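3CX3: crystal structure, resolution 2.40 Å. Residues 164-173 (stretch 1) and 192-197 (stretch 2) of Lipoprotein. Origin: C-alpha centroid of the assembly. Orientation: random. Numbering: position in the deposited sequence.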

# COMPACT_ATOMS: atom_id res chain seq x y z
N LEU A 164 5.19 10.74 -12.31
CA LEU A 164 5.09 11.14 -10.91
C LEU A 164 6.49 11.18 -10.24
O LEU A 164 6.83 12.15 -9.56
CB LEU A 164 4.09 10.21 -10.19
CG LEU A 164 3.66 10.35 -8.72
CD1 LEU A 164 3.63 11.80 -8.25
CD2 LEU A 164 2.30 9.70 -8.49
N THR A 165 7.29 10.13 -10.46
CA THR A 165 8.70 10.07 -10.01
C THR A 165 9.53 11.24 -10.55
O THR A 165 10.40 11.75 -9.85
CB THR A 165 9.41 8.74 -10.43
OG1 THR A 165 8.71 7.61 -9.89
CG2 THR A 165 10.84 8.68 -9.90
N LYS A 166 9.26 11.64 -11.80
CA LYS A 166 9.95 12.75 -12.46
C LYS A 166 9.56 14.13 -11.93
O LYS A 166 10.42 14.97 -11.65
CB LYS A 166 9.71 12.73 -13.97
CG LYS A 166 10.89 12.26 -14.76
CD LYS A 166 10.71 10.85 -15.23
CE LYS A 166 11.30 10.68 -16.61
NZ LYS A 166 10.83 11.75 -17.55
N LYS A 167 8.25 14.36 -11.82
CA LYS A 167 7.74 15.60 -11.25
C LYS A 167 8.36 15.80 -9.88
O LYS A 167 8.87 16.88 -9.58
CB LYS A 167 6.21 15.56 -11.19
CG LYS A 167 5.51 16.85 -10.74
CD LYS A 167 4.01 16.69 -10.94
CE LYS A 167 3.22 17.61 -10.03
NZ LYS A 167 3.02 18.93 -10.67
N PHE A 168 8.39 14.73 -9.08
CA PHE A 168 8.81 14.81 -7.69
C PHE A 168 10.30 14.67 -7.34
O PHE A 168 10.72 15.11 -6.27
CB PHE A 168 7.99 13.84 -6.85
CG PHE A 168 6.68 14.41 -6.43
CD1 PHE A 168 6.58 15.13 -5.25
CD2 PHE A 168 5.57 14.28 -7.24
CE1 PHE A 168 5.37 15.69 -4.88
CE2 PHE A 168 4.35 14.84 -6.86
CZ PHE A 168 4.26 15.53 -5.68
N GLN A 169 11.10 14.07 -8.22
CA GLN A 169 12.51 13.89 -7.89
C GLN A 169 13.18 15.22 -7.53
O GLN A 169 13.88 15.28 -6.51
CB GLN A 169 13.27 13.12 -8.99
CG GLN A 169 14.66 12.64 -8.59
CD GLN A 169 14.69 11.81 -7.29
OE1 GLN A 169 14.59 12.35 -6.19
NE2 GLN A 169 14.87 10.50 -7.43
N PRO A 170 12.97 16.29 -8.34
CA PRO A 170 13.50 17.61 -7.97
C PRO A 170 12.97 18.15 -6.64
O PRO A 170 13.77 18.62 -5.84
CB PRO A 170 13.07 18.50 -9.14
CG PRO A 170 12.97 17.55 -10.27
CD PRO A 170 12.32 16.35 -9.65
N LYS A 171 11.66 18.09 -6.42
CA LYS A 171 11.05 18.52 -5.16
C LYS A 171 11.89 18.03 -3.98
O LYS A 171 12.37 18.82 -3.16
CB LYS A 171 9.63 17.97 -5.02
CG LYS A 171 8.75 18.17 -6.24
CD LYS A 171 7.55 19.04 -5.94
CE LYS A 171 6.73 19.22 -7.22
NZ LYS A 171 5.38 19.78 -6.93
N PHE A 172 12.08 16.71 -3.92
CA PHE A 172 12.83 16.08 -2.83
C PHE A 172 14.34 16.30 -2.93
O PHE A 172 15.05 16.12 -1.95
CB PHE A 172 12.50 14.58 -2.75
CG PHE A 172 11.03 14.28 -2.55
CD1 PHE A 172 10.41 14.49 -1.31
CD2 PHE A 172 10.27 13.77 -3.58
CE1 PHE A 172 9.07 14.19 -1.13
CE2 PHE A 172 8.92 13.48 -3.40
CZ PHE A 172 8.33 13.69 -2.18
N GLU A 173 14.82 16.69 -4.10
CA GLU A 173 16.22 17.02 -4.27
C GLU A 173 16.57 18.27 -3.47
O GLU A 173 17.50 18.25 -2.66
CB GLU A 173 16.53 17.28 -5.74
CG GLU A 173 17.98 17.08 -6.11
CD GLU A 173 18.32 15.62 -6.19
OE1 GLU A 173 19.14 15.16 -5.37
OE2 GLU A 173 17.74 14.93 -7.06
N LYS A 192 13.15 6.00 0.25
CA LYS A 192 14.40 5.50 -0.32
C LYS A 192 14.48 5.87 -1.79
O LYS A 192 15.55 6.24 -2.28
CB LYS A 192 14.53 3.99 -0.13
CG LYS A 192 15.85 3.38 -0.60
CD LYS A 192 15.91 1.87 -0.34
CE LYS A 192 16.71 1.53 0.91
NZ LYS A 192 15.88 1.52 2.14
N ARG A 193 13.35 5.81 -2.50
CA ARG A 193 13.34 6.28 -3.89
C ARG A 193 13.60 7.80 -4.00
O ARG A 193 13.81 8.32 -5.10
CB ARG A 193 12.07 5.89 -4.63
CG ARG A 193 12.14 6.30 -6.11
CD ARG A 193 11.41 5.37 -7.04
NE ARG A 193 11.85 3.98 -6.95
CZ ARG A 193 12.87 3.46 -7.63
NH1 ARG A 193 13.58 4.20 -8.47
NH2 ARG A 193 13.16 2.17 -7.48
N PHE A 194 13.60 8.50 -2.88
CA PHE A 194 13.72 9.94 -2.95
C PHE A 194 14.82 10.56 -2.09
O PHE A 194 14.83 11.77 -1.87
CB PHE A 194 12.34 10.57 -2.70
CG PHE A 194 11.38 10.33 -3.81
CD1 PHE A 194 10.38 9.38 -3.69
CD2 PHE A 194 11.50 11.02 -5.02
CE1 PHE A 194 9.48 9.14 -4.73
CE2 PHE A 194 10.62 10.79 -6.07
CZ PHE A 194 9.60 9.85 -5.93
N GLY A 195 15.75 9.73 -1.64
CA GLY A 195 16.89 10.21 -0.86
C GLY A 195 16.52 10.55 0.57
O GLY A 195 17.40 10.69 1.42
N LEU A 196 15.22 10.68 0.83
CA LEU A 196 14.72 10.88 2.17
C LEU A 196 15.01 9.66 3.03
O LEU A 196 15.29 8.57 2.51
CB LEU A 196 13.20 11.09 2.13
CG LEU A 196 12.62 12.06 1.10
CD1 LEU A 196 11.12 11.87 1.04
CD2 LEU A 196 12.97 13.52 1.44
N ASN A 197 14.97 9.86 4.35
CA ASN A 197 14.93 8.75 5.29
C ASN A 197 13.77 8.96 6.25
O ASN A 197 13.48 10.08 6.66
CB ASN A 197 16.26 8.58 6.03
CG ASN A 197 16.49 9.63 7.07
OD1 ASN A 197 16.71 10.80 6.75
ND2 ASN A 197 16.44 9.22 8.34

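How does the backbone present itself to the second stretch? Residues 164-173 are helical, kinked at Pro 170, whose ring nitrogen carries no hydrogen to bond to the turn before. The second stretch leaves a weakly bonded helix near Arg 193 and continues as loop or turn, coming closest at Phe 172 and Phe 194, whose CA atoms lie 6.2 Å apart.

What does the first turn contribute? Thr 165 sets its methyl CG2 4.4 Å from CD of Arg 193, a loose apolar contact. Its carbonyl O, which accepts the helical bond from Gln 169 N, also lies near the edge of the Phe 194 ring, 3.9 Å from CE2. Phe 168 adds its CB, 4.1 Å from the same CE2 of Phe 194, while its own ring leads away.

Where is the polar link? Gln 169 bends its amide inward, and NE2 donates a weak hydrogen bond to Arg 193 O at 3.4 Å. Its OE1 sits at the Phe 194 ring edge, 3.6 Å from CD2.

What forms the apolar centre? Phe 172 meets Phe 194 obliquely, with ring planes at 45° and CD2 to CD2 at 3.3 Å. Phe 172 CD1 also touches Leu 196 CD1 at 3.6 Å, so two buried hydrophobic side chains of the second stretch pack against one ring.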